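Local coordinates for protein 6-phospho-beta-d glycosidase (Streptococcus pyogenes, PDB 5FOO) that probably hydrolyses 6-phosphorylated beta-glucosides, as a glycoside hydrolase of family 1 that binds 6-phosphocyclophellitol in its pocket, at residues 140-145 and 197-202; 376-381 and 443-448; 398-403 and 411-416. The protein carries 1 engineered substitution. All coordinates share one frame; numbering follows the deposited sequence.

Contact 1. Residues 140-145 and 197-202; sequences DLFVAF and ALATAK
Lys-202, Val-143 and Ala-199 bury the most surface where helix 136-153 lies beside helix 186-208, and Asp-140 and Phe-142 complete the interface. The lysine makes two different contacts along its length. Its CB lies 3.6 Å from CG2 of Val-143, the valine branch that stands beside its own backbone N, and the two side chains cross at about a right angle. Further out, CG sits anti to the carbonyl carbon (chi1 -66°) and the chain bends at chi3 (96°), which swings the ammonium group over to Asp-140, almost one turn before Val-143. NZ of Lys-202 meets OD1 of Asp-140 at 2.7 Å, nearly in line with the carboxylate C-O bond, in a hydrogen-bonded salt bridge on the solvent side of the interface, where Asp-140 is exposed. The root of the lysine thus packs on the valine while its charge is paired further out.

Deeper in, CB of Ala-199 comes up obliquely to the Phe-142 ring, 3.9 Å from its CD2. The ring also has aromatic neighbours: Trp-133 meets it edge-to-face, and His-163 lies nearly parallel to it. Helix 186-208 also touches helix 280-288, Lys-202 meeting Leu-285 there. The axes of the two short segments come within 9.6 Å and run in roughly the same direction, 34° apart. Such side-by-side, near-parallel packing is that of neighbouring outer helices in a (beta/alpha)8 TIM barrel, here those following the third and fourth strands.

Contact 2. Residues 376-381 and 443-448; sequences RYRDET and VRRPKA
Arg-445 reaches out from strand 444-446 to take hold of Thr-381 in the loop between strand 362-367 and helix 387-405. Its CB is directed toward the loop, CG is anti to the backbone N (chi1 177°), and the chain stays extended as far as NE, a path that carries the guanidinium out to the loop. Midway, CD of Arg-445 passes at the edge of the Arg-378 guanidinium, 4.5 Å from NH2. That neighbouring positive charge is paired with Glu-436 in a salt bridge, which probably eases the closeness of the two arginines.

At the tip, NH1 and NH2 of Arg-445 both donate to the carbonyl O of Thr-381, at 3.0 Å and 3.1 Å respectively, through clearly bent bonds. This end-on grip brings CZ of Arg-445 to 3.4 Å from Thr-381 O. Both nitrogens arrive from the same face of the carbonyl plane, but NH1 is tilted only 20° from it whereas NH2 stands 57° above it. NH2 of Arg-445 also makes a weak bond to OG1 of Thr-381 at 3.5 Å, and this hydroxyl lies in the plane of the guanidinium, at its edge.

The strand itself is held by backbone bonds between Arg-445 and Glu-436 of strand 435-437. The arrangement is a surface tie between a two-stranded antiparallel sheet and the long loop that follows the seventh strand of a TIM barrel.

Contact 3. Residues 398-403 and 411-416; sequences TYLHKG and FGYHVW. With JAZ (6-phosphocyclophellitol), chain G.
In the (beta/alpha)8 barrel of this family 1 glycoside hydrolase, helix 387-405 covers the outside of the eighth strand, 410-416, and Leu-400 meets Tyr-413 where the two pack. Helix and strand follow directly on one another in the chain and form the last half of the beta-alpha-beta crossover from strand 362-367. Leu-400 holds CG anti to its backbone N (chi1 -168°), and with chi2 at 64° this brings CD2 to the strand. This one methyl makes the contact: CD2 of Leu-400 lies 4.1 Å from CD1 of Tyr-413, approaching the ring obliquely, and 4.2 Å from the carbonyl O of Gly-412.

Around this pair the core is apolar. Phe-8 touches both side chains, Trp-362 and Val-346 lie against the leucine, and Leu-393 and Leu-397 of the same helix border the tyrosine. The far end of the ring is polar, its OH being hydrogen-bonded to Asn-367 OD1; the bond holds the OH end, while an apolar contact borders the ring at CD1.

Further along, Trp-416 belongs to the pocket of 6-phosphocyclophellitol. Tyr-432, which meets the indole edge-to-face, is itself hydrogen-bonded to the ligand through its OH. Ligand C3 lies over one face of the indole, offset toward the rim, and CZ2 of Trp-416 lies 3.4 Å from ligand C3. Ligand O15 is also close to the six-membered ring at CZ2, and it sits 3.3 Å from NE1 of Trp-416.

How the contacts relate
All three contacts belong to one TIM-barrel fold. Contact 1 comes first along the chain, between the helices after the third and fourth strands; contact 3 is nested within the loop that contact 2 closes. The centres of contacts 1 and 2 lie about 43 Å apart and those of contacts 1 and 3 about 30 Å, in each case on opposite sides of the chain's centre. Contacts 2 and 3 are nearer, with centres about 25 Å apart. Segment 376-381 leads into helix 387-405, which carries 398-403. Contact 1 joins two outer helices, contact 2 joins the antiparallel pair 435-437/444-446 to a loop, and contact 3 ties an outer helix to the barrel strand that runs to the ligand pocket.

Contact 1. Residues 140-145 and 197-202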
loop_
_atom_site.group_PDB
_atom_site.type_symbol
_atom_site.label_atom_id
_atom_site.label_comp_id
_atom_site.label_asym_id
_atom_site.label_seq_id
_atom_site.Cartn_x
_atom_site.Cartn_y
_atom_site.Cartn_z
ATOM N N ASP A 140 3.324 -20.550 -1.204
ATOM C CA ASP A 140 4.649 -21.137 -0.872
ATOM C C ASP A 140 5.748 -20.578 -1.738
ATOM O O ASP A 140 6.816 -20.370 -1.250
ATOM C CB ASP A 140 4.641 -22.668 -0.998
ATOM C CG ASP A 140 3.922 -23.352 0.168
ATOM O OD1 ASP A 140 3.855 -22.818 1.281
ATOM O OD2 ASP A 140 3.414 -24.455 -0.020
ATOM N N LEU A 141 5.501 -20.351 -3.032
ATOM C CA LEU A 141 6.514 -19.771 -3.891
ATOM C C LEU A 141 6.824 -18.270 -3.479
ATOM O O LEU A 141 7.972 -17.801 -3.558
ATOM C CB LEU A 141 6.086 -19.864 -5.346
ATOM C CG LEU A 141 5.801 -21.246 -5.917
ATOM C CD1 LEU A 141 5.458 -21.174 -7.386
ATOM C CD2 LEU A 141 6.980 -22.187 -5.698
ATOM N N PHE A 142 5.798 -17.557 -3.024
ATOM C CA PHE A 142 5.983 -16.207 -2.483
ATOM C C PHE A 142 6.922 -16.233 -1.255
ATOM O O PHE A 142 7.822 -15.405 -1.116
ATOM C CB PHE A 142 4.612 -15.576 -2.178
ATOM C CG PHE A 142 4.654 -14.220 -1.554
ATOM C CD1 PHE A 142 5.177 -13.154 -2.227
ATOM C CD2 PHE A 142 4.063 -14.011 -0.326
ATOM C CE1 PHE A 142 5.176 -11.921 -1.679
ATOM C CE2 PHE A 142 4.088 -12.768 0.237
ATOM C CZ PHE A 142 4.651 -11.733 -0.433
ATOM N N VAL A 143 6.731 -17.219 -0.410
ATOM C CA VAL A 143 7.606 -17.417 0.760
ATOM C C VAL A 143 9.026 -17.670 0.358
ATOM O O VAL A 143 9.935 -17.126 0.945
ATOM C CB VAL A 143 7.120 -18.596 1.659
ATOM C CG1 VAL A 143 8.120 -18.939 2.769
ATOM C CG2 VAL A 143 5.746 -18.264 2.240
ATOM N N ALA A 144 9.236 -18.500 -0.638
ATOM C CA ALA A 144 10.574 -18.745 -1.099
ATOM C C ALA A 144 11.225 -17.487 -1.658
ATOM O O ALA A 144 12.430 -17.218 -1.409
ATOM C CB ALA A 144 10.572 -19.881 -2.078
ATOM N N PHE A 145 10.435 -16.680 -2.404
ATOM C CA PHE A 145 10.892 -15.353 -2.828
ATOM C C PHE A 145 11.297 -14.465 -1.629
ATOM O O PHE A 145 12.328 -13.807 -1.674
ATOM C CB PHE A 145 9.789 -14.676 -3.686
ATOM C CG PHE A 145 9.838 -13.203 -3.738
ATOM C CD1 PHE A 145 10.912 -12.551 -4.316
ATOM C CD2 PHE A 145 8.731 -12.441 -3.329
ATOM C CE1 PHE A 145 10.925 -11.180 -4.414
ATOM C CE2 PHE A 145 8.768 -11.084 -3.396
ATOM C CZ PHE A 145 9.853 -10.451 -3.946
ATOM N N ALA A 197 -3.492 -13.433 3.894
ATOM C CA ALA A 197 -3.253 -13.405 5.335
ATOM C C ALA A 197 -2.327 -14.542 5.801
ATOM O O ALA A 197 -1.466 -14.309 6.608
ATOM C CB ALA A 197 -4.552 -13.499 6.085
ATOM N N LEU A 198 -2.553 -15.735 5.281
ATOM C CA LEU A 198 -1.712 -16.883 5.506
ATOM C C LEU A 198 -0.300 -16.636 4.962
ATOM O O LEU A 198 0.680 -16.979 5.634
ATOM C CB LEU A 198 -2.274 -18.146 4.877
ATOM C CG LEU A 198 -1.374 -19.411 4.970
ATOM C CD1 LEU A 198 -1.200 -19.864 6.401
ATOM C CD2 LEU A 198 -1.983 -20.524 4.155
ATOM N N ALA A 199 -0.196 -16.069 3.770
ATOM C CA ALA A 199 1.107 -15.649 3.239
ATOM C C ALA A 199 1.840 -14.660 4.126
ATOM O O ALA A 199 3.026 -14.747 4.266
ATOM C CB ALA A 199 0.953 -15.075 1.850
ATOM N N THR A 200 1.117 -13.741 4.718
ATOM C CA THR A 200 1.684 -12.776 5.654
ATOM C C THR A 200 2.379 -13.516 6.829
ATOM O O THR A 200 3.550 -13.251 7.151
ATOM C CB THR A 200 0.639 -11.826 6.191
ATOM O OG1 THR A 200 -0.032 -11.141 5.115
ATOM C CG2 THR A 200 1.285 -10.741 7.086
ATOM N N ALA A 201 1.660 -14.473 7.402
ATOM C CA ALA A 201 2.151 -15.239 8.551
ATOM C C ALA A 201 3.311 -16.164 8.187
ATOM O O ALA A 201 4.275 -16.250 8.941
ATOM C CB ALA A 201 1.016 -16.034 9.171
ATOM N N LYS A 202 3.263 -16.798 7.015
ATOM C CA LYS A 202 4.352 -17.583 6.536
ATOM C C LYS A 202 5.622 -16.801 6.196
ATOM O O LYS A 202 6.739 -17.287 6.422
ATOM C CB LYS A 202 3.929 -18.448 5.355
ATOM C CG LYS A 202 2.924 -19.498 5.771
ATOM C CD LYS A 202 2.711 -20.550 4.694
ATOM C CE LYS A 202 3.607 -21.717 5.034
ATOM N NZ LYS A 202 3.532 -22.746 3.988
#

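Contact 2. Residues 376-381 and 443-448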
loop_
_atom_site.group_PDB
_atom_site.type_symbol
_atom_site.label_atom_id
_atom_site.label_comp_id
_atom_site.label_asym_id
_atom_site.label_seq_id
_atom_site.Cartn_x
_atom_site.Cartn_y
_atom_site.Cartn_z
ATOM N N ARG A 376 -0.698 23.981 -15.165
ATOM C CA ARG A 376 -1.402 25.189 -14.886
ATOM C C ARG A 376 -0.880 25.959 -13.690
ATOM O O ARG A 376 -1.092 27.137 -13.674
ATOM C CB ARG A 376 -2.902 24.913 -14.734
ATOM C CG ARG A 376 -3.587 24.520 -16.043
ATOM C CD ARG A 376 -5.102 24.611 -15.895
ATOM N NE ARG A 376 -5.518 23.720 -14.812
ATOM C CZ ARG A 376 -5.796 22.420 -14.941
ATOM N NH1 ARG A 376 -5.784 21.825 -16.127
ATOM N NH2 ARG A 376 -6.131 21.714 -13.871
ATOM N N TYR A 377 -0.203 25.321 -12.720
ATOM C CA TYR A 377 0.248 25.992 -11.506
ATOM C C TYR A 377 1.724 26.355 -11.494
ATOM O O TYR A 377 2.240 26.778 -10.459
ATOM C CB TYR A 377 -0.079 25.179 -10.241
ATOM C CG TYR A 377 -1.536 24.803 -10.059
ATOM C CD1 TYR A 377 -2.081 23.653 -10.670
ATOM C CD2 TYR A 377 -2.376 25.583 -9.252
ATOM C CE1 TYR A 377 -3.422 23.308 -10.494
ATOM C CE2 TYR A 377 -3.721 25.240 -9.066
ATOM C CZ TYR A 377 -4.239 24.109 -9.682
ATOM O OH TYR A 377 -5.565 23.784 -9.448
ATOM N N ARG A 378 2.414 26.255 -12.614
ATOM C CA ARG A 378 3.808 26.707 -12.591
ATOM C C ARG A 378 3.849 28.237 -12.470
ATOM O O ARG A 378 3.020 28.917 -13.029
ATOM C CB ARG A 378 4.643 26.272 -13.799
ATOM C CG ARG A 378 4.205 25.043 -14.545
ATOM C CD ARG A 378 5.160 24.781 -15.708
ATOM N NE ARG A 378 6.250 24.091 -15.123
ATOM C CZ ARG A 378 6.370 22.774 -15.010
ATOM N NH1 ARG A 378 5.516 21.925 -15.550
ATOM N NH2 ARG A 378 7.412 22.327 -14.362
ATOM N N ASP A 379 4.800 28.760 -11.713
ATOM C CA ASP A 379 5.039 30.198 -11.624
ATOM C C ASP A 379 6.126 30.649 -12.641
ATOM O O ASP A 379 6.567 29.827 -13.462
ATOM C CB ASP A 379 5.449 30.541 -10.188
ATOM C CG ASP A 379 6.848 30.001 -9.813
ATOM O OD1 ASP A 379 7.584 29.387 -10.631
ATOM O OD2 ASP A 379 7.206 30.185 -8.657
ATOM N N GLU A 380 6.561 31.930 -12.537
ATOM C CA GLU A 380 7.628 32.557 -13.370
ATOM C C GLU A 380 8.833 31.645 -13.499
ATOM O O GLU A 380 9.385 31.496 -14.592
ATOM C CB GLU A 380 8.090 33.929 -12.810
ATOM N N THR A 381 9.227 30.994 -12.402
ATOM C CA THR A 381 10.433 30.190 -12.433
ATOM C C THR A 381 10.287 28.822 -13.062
ATOM O O THR A 381 11.293 28.185 -13.276
ATOM C CB THR A 381 11.118 30.088 -11.047
ATOM O OG1 THR A 381 12.385 29.455 -11.224
ATOM C CG2 THR A 381 10.324 29.306 -10.003
ATOM N N VAL A 443 13.197 13.840 -16.615
ATOM C CA VAL A 443 13.787 14.884 -15.798
ATOM C C VAL A 443 12.890 15.233 -14.630
ATOM O O VAL A 443 11.676 15.493 -14.802
ATOM C CB VAL A 443 14.008 16.157 -16.648
ATOM C CG1 VAL A 443 14.450 17.366 -15.781
ATOM C CG2 VAL A 443 15.026 15.827 -17.722
ATOM N N ARG A 444 13.498 15.326 -13.452
ATOM C CA ARG A 444 12.775 15.695 -12.223
ATOM C C ARG A 444 12.867 17.198 -11.948
ATOM O O ARG A 444 13.838 17.853 -12.297
ATOM C CB ARG A 444 13.331 14.970 -10.990
ATOM C CG ARG A 444 12.948 13.518 -10.836
ATOM C CD ARG A 444 13.589 12.652 -11.876
ATOM N NE ARG A 444 13.650 11.260 -11.462
ATOM C CZ ARG A 444 13.153 10.206 -12.099
ATOM N NH1 ARG A 444 12.426 10.305 -13.235
ATOM N NH2 ARG A 444 13.366 8.989 -11.572
ATOM N N ARG A 445 11.850 17.739 -11.304
ATOM C CA ARG A 445 11.886 19.081 -10.819
ATOM C C ARG A 445 11.052 19.214 -9.569
ATOM O O ARG A 445 9.825 19.049 -9.619
ATOM C CB ARG A 445 11.344 20.035 -11.893
ATOM C CG ARG A 445 11.322 21.441 -11.341
ATOM C CD ARG A 445 11.416 22.526 -12.392
ATOM N NE ARG A 445 11.812 23.746 -11.679
ATOM C CZ ARG A 445 11.886 24.973 -12.193
ATOM N NH1 ARG A 445 11.587 25.205 -13.476
ATOM N NH2 ARG A 445 12.250 25.982 -11.389
ATOM N N PRO A 446 11.695 19.532 -8.435
ATOM C CA PRO A 446 10.956 19.700 -7.157
ATOM C C PRO A 446 9.821 20.678 -7.275
ATOM O O PRO A 446 9.986 21.720 -7.915
ATOM C CB PRO A 446 12.012 20.284 -6.225
ATOM C CG PRO A 446 13.303 19.667 -6.728
ATOM C CD PRO A 446 13.167 19.558 -8.234
ATOM N N LYS A 447 8.705 20.374 -6.623
ATOM C CA LYS A 447 7.574 21.294 -6.555
ATOM C C LYS A 447 7.705 22.064 -5.253
ATOM O O LYS A 447 8.531 21.713 -4.364
ATOM C CB LYS A 447 6.220 20.556 -6.611
ATOM C CG LYS A 447 6.130 19.483 -7.660
ATOM C CD LYS A 447 4.724 18.865 -7.726
ATOM C CE LYS A 447 4.703 17.633 -8.626
ATOM N NZ LYS A 447 3.563 16.712 -8.398
ATOM N N ALA A 448 6.910 23.124 -5.120
ATOM C CA ALA A 448 6.893 23.840 -3.854
ATOM C C ALA A 448 6.691 22.935 -2.635
ATOM O O ALA A 448 7.197 23.253 -1.560
ATOM C CB ALA A 448 5.828 24.902 -3.841
#

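Contact 3. Residues 398-403 and 411-416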
loop_
_atom_site.group_PDB
_atom_site.type_symbol
_atom_site.label_atom_id
_atom_site.label_comp_id
_atom_site.label_asym_id
_atom_site.label_seq_id
_atom_site.Cartn_x
_atom_site.Cartn_y
_atom_site.Cartn_z
ATOM N N THR A 398 -1.473 17.456 10.824
ATOM C CA THR A 398 -1.960 18.101 12.036
ATOM C C THR A 398 -2.786 17.095 12.816
ATOM O O THR A 398 -2.732 17.039 14.072
ATOM C CB THR A 398 -2.773 19.358 11.743
ATOM O OG1 THR A 398 -1.938 20.308 11.075
ATOM C CG2 THR A 398 -3.247 19.962 12.997
ATOM N N TYR A 399 -3.577 16.290 12.110
ATOM C CA TYR A 399 -4.359 15.328 12.837
ATOM C C TYR A 399 -3.542 14.122 13.292
ATOM O O TYR A 399 -3.889 13.534 14.293
ATOM C CB TYR A 399 -5.585 14.905 12.069
ATOM C CG TYR A 399 -6.682 15.934 12.120
ATOM C CD1 TYR A 399 -7.552 15.980 13.199
ATOM C CD2 TYR A 399 -6.828 16.855 11.107
ATOM C CE1 TYR A 399 -8.552 16.929 13.265
ATOM C CE2 TYR A 399 -7.830 17.809 11.145
ATOM C CZ TYR A 399 -8.697 17.825 12.226
ATOM O OH TYR A 399 -9.683 18.747 12.258
ATOM N N LEU A 400 -2.474 13.774 12.577
ATOM C CA LEU A 400 -1.537 12.739 13.052
ATOM C C LEU A 400 -0.885 13.209 14.351
ATOM O O LEU A 400 -0.779 12.458 15.292
ATOM C CB LEU A 400 -0.477 12.459 12.001
ATOM C CG LEU A 400 0.339 11.236 12.264
ATOM C CD1 LEU A 400 -0.526 9.980 12.220
ATOM C CD2 LEU A 400 1.480 11.168 11.280
ATOM N N HIS A 401 -0.490 14.456 14.396
ATOM C CA HIS A 401 0.087 15.041 15.638
ATOM C C HIS A 401 -0.875 14.969 16.819
ATOM O O HIS A 401 -0.516 14.483 17.886
ATOM C CB HIS A 401 0.568 16.470 15.435
ATOM C CG HIS A 401 1.375 17.004 16.582
ATOM N ND1 HIS A 401 0.804 17.659 17.646
ATOM C CD2 HIS A 401 2.710 16.941 16.846
ATOM C CE1 HIS A 401 1.749 17.984 18.518
ATOM N NE2 HIS A 401 2.918 17.580 18.038
ATOM N N LYS A 402 -2.124 15.350 16.573
ATOM C CA LYS A 402 -3.193 15.200 17.553
ATOM C C LYS A 402 -3.288 13.771 18.053
ATOM O O LYS A 402 -3.351 13.532 19.228
ATOM C CB LYS A 402 -4.530 15.715 16.982
ATOM C CG LYS A 402 -5.584 16.055 18.041
ATOM C CD LYS A 402 -6.980 16.172 17.442
ATOM C CE LYS A 402 -8.093 16.235 18.479
ATOM N NZ LYS A 402 -9.423 16.068 17.813
ATOM N N GLY A 403 -3.212 12.791 17.178
ATOM C CA GLY A 403 -3.252 11.387 17.603
ATOM C C GLY A 403 -2.039 10.940 18.434
ATOM O O GLY A 403 -2.195 10.246 19.418
ATOM N N PHE A 411 5.112 6.253 14.585
ATOM C CA PHE A 411 6.552 6.527 14.552
ATOM C C PHE A 411 6.954 7.113 13.217
ATOM O O PHE A 411 8.147 7.306 12.981
ATOM C CB PHE A 411 7.362 5.248 14.871
ATOM C CG PHE A 411 7.140 4.122 13.886
ATOM C CD1 PHE A 411 7.818 4.097 12.660
ATOM C CD2 PHE A 411 6.220 3.106 14.158
ATOM C CE1 PHE A 411 7.622 3.065 11.733
ATOM C CE2 PHE A 411 6.057 2.042 13.263
ATOM C CZ PHE A 411 6.752 2.034 12.041
ATOM N N GLY A 412 6.002 7.437 12.328
ATOM C CA GLY A 412 6.417 8.005 11.020
ATOM C C GLY A 412 5.331 8.426 10.041
ATOM O O GLY A 412 4.168 8.103 10.251
ATOM N N TYR A 413 5.738 9.128 8.972
ATOM C CA TYR A 413 4.828 9.662 7.959
ATOM C C TYR A 413 5.525 9.634 6.611
ATOM O O TYR A 413 6.618 10.165 6.432
ATOM C CB TYR A 413 4.476 11.068 8.337
ATOM C CG TYR A 413 3.577 11.777 7.361
ATOM C CD1 TYR A 413 2.212 11.502 7.286
ATOM C CD2 TYR A 413 4.080 12.718 6.515
ATOM C CE1 TYR A 413 1.407 12.187 6.411
ATOM C CE2 TYR A 413 3.274 13.389 5.655
ATOM C CZ TYR A 413 1.953 13.127 5.587
ATOM O OH TYR A 413 1.222 13.845 4.656
ATOM N N HIS A 414 4.926 8.930 5.675
ATOM C CA HIS A 414 5.435 8.807 4.332
ATOM C C HIS A 414 4.357 9.431 3.354
ATOM O O HIS A 414 3.218 9.008 3.293
ATOM C CB HIS A 414 5.722 7.317 3.997
ATOM C CG HIS A 414 7.108 6.853 4.322
ATOM N ND1 HIS A 414 7.614 5.662 3.862
ATOM C CD2 HIS A 414 8.114 7.440 5.024
ATOM C CE1 HIS A 414 8.864 5.525 4.273
ATOM N NE2 HIS A 414 9.185 6.598 4.984
ATOM N N VAL A 415 4.790 10.398 2.571
ATOM C CA VAL A 415 4.009 11.006 1.544
ATOM C C VAL A 415 3.955 10.046 0.319
ATOM O O VAL A 415 4.973 9.590 -0.196
ATOM C CB VAL A 415 4.603 12.352 1.090
ATOM C CG1 VAL A 415 3.684 12.940 0.015
ATOM C CG2 VAL A 415 4.718 13.331 2.252
ATOM N N TRP A 416 2.744 9.788 -0.168
ATOM C CA TRP A 416 2.578 9.266 -1.512
ATOM C C TRP A 416 2.536 10.397 -2.566
ATOM O O TRP A 416 1.586 11.199 -2.493
ATOM C CB TRP A 416 1.347 8.390 -1.646
ATOM C CG TRP A 416 1.412 7.695 -2.970
ATOM C CD1 TRP A 416 0.960 8.160 -4.204
ATOM C CD2 TRP A 416 1.999 6.475 -3.193
ATOM N NE1 TRP A 416 1.290 7.265 -5.188
ATOM C CE2 TRP A 416 1.894 6.200 -4.594
ATOM C CE3 TRP A 416 2.581 5.528 -2.352
ATOM C CZ2 TRP A 416 2.389 5.047 -5.146
ATOM C CZ3 TRP A 416 3.065 4.369 -2.898
ATOM C CH2 TRP A 416 2.958 4.114 -4.270
HETATM C C2 JAZ G . -1.487 4.369 -5.585
HETATM C C3 JAZ G . -0.631 3.495 -4.645
HETATM C C4 JAZ G . -1.491 2.892 -3.540
HETATM C C5 JAZ G . -2.206 3.952 -2.712
HETATM C C6 JAZ G . -2.964 4.905 -3.610
HETATM C C7 JAZ G . -2.094 5.475 -4.730
HETATM C C8 JAZ G . -2.818 6.547 -5.540
HETATM O O9 JAZ G . -3.932 5.921 -6.170
HETATM P P10 JAZ G . -4.433 6.471 -7.574
HETATM O O11 JAZ G . -5.549 5.555 -7.933
HETATM O O12 JAZ G . -3.312 6.661 -8.509
HETATM O O13 JAZ G . -4.914 7.831 -7.316
HETATM O O14 JAZ G . -4.136 4.256 -4.122
HETATM O O15 JAZ G . -0.672 4.994 -6.583
HETATM O O16 JAZ G . -0.097 2.457 -5.428
HETATM O O17 JAZ G . -0.699 2.067 -2.703
#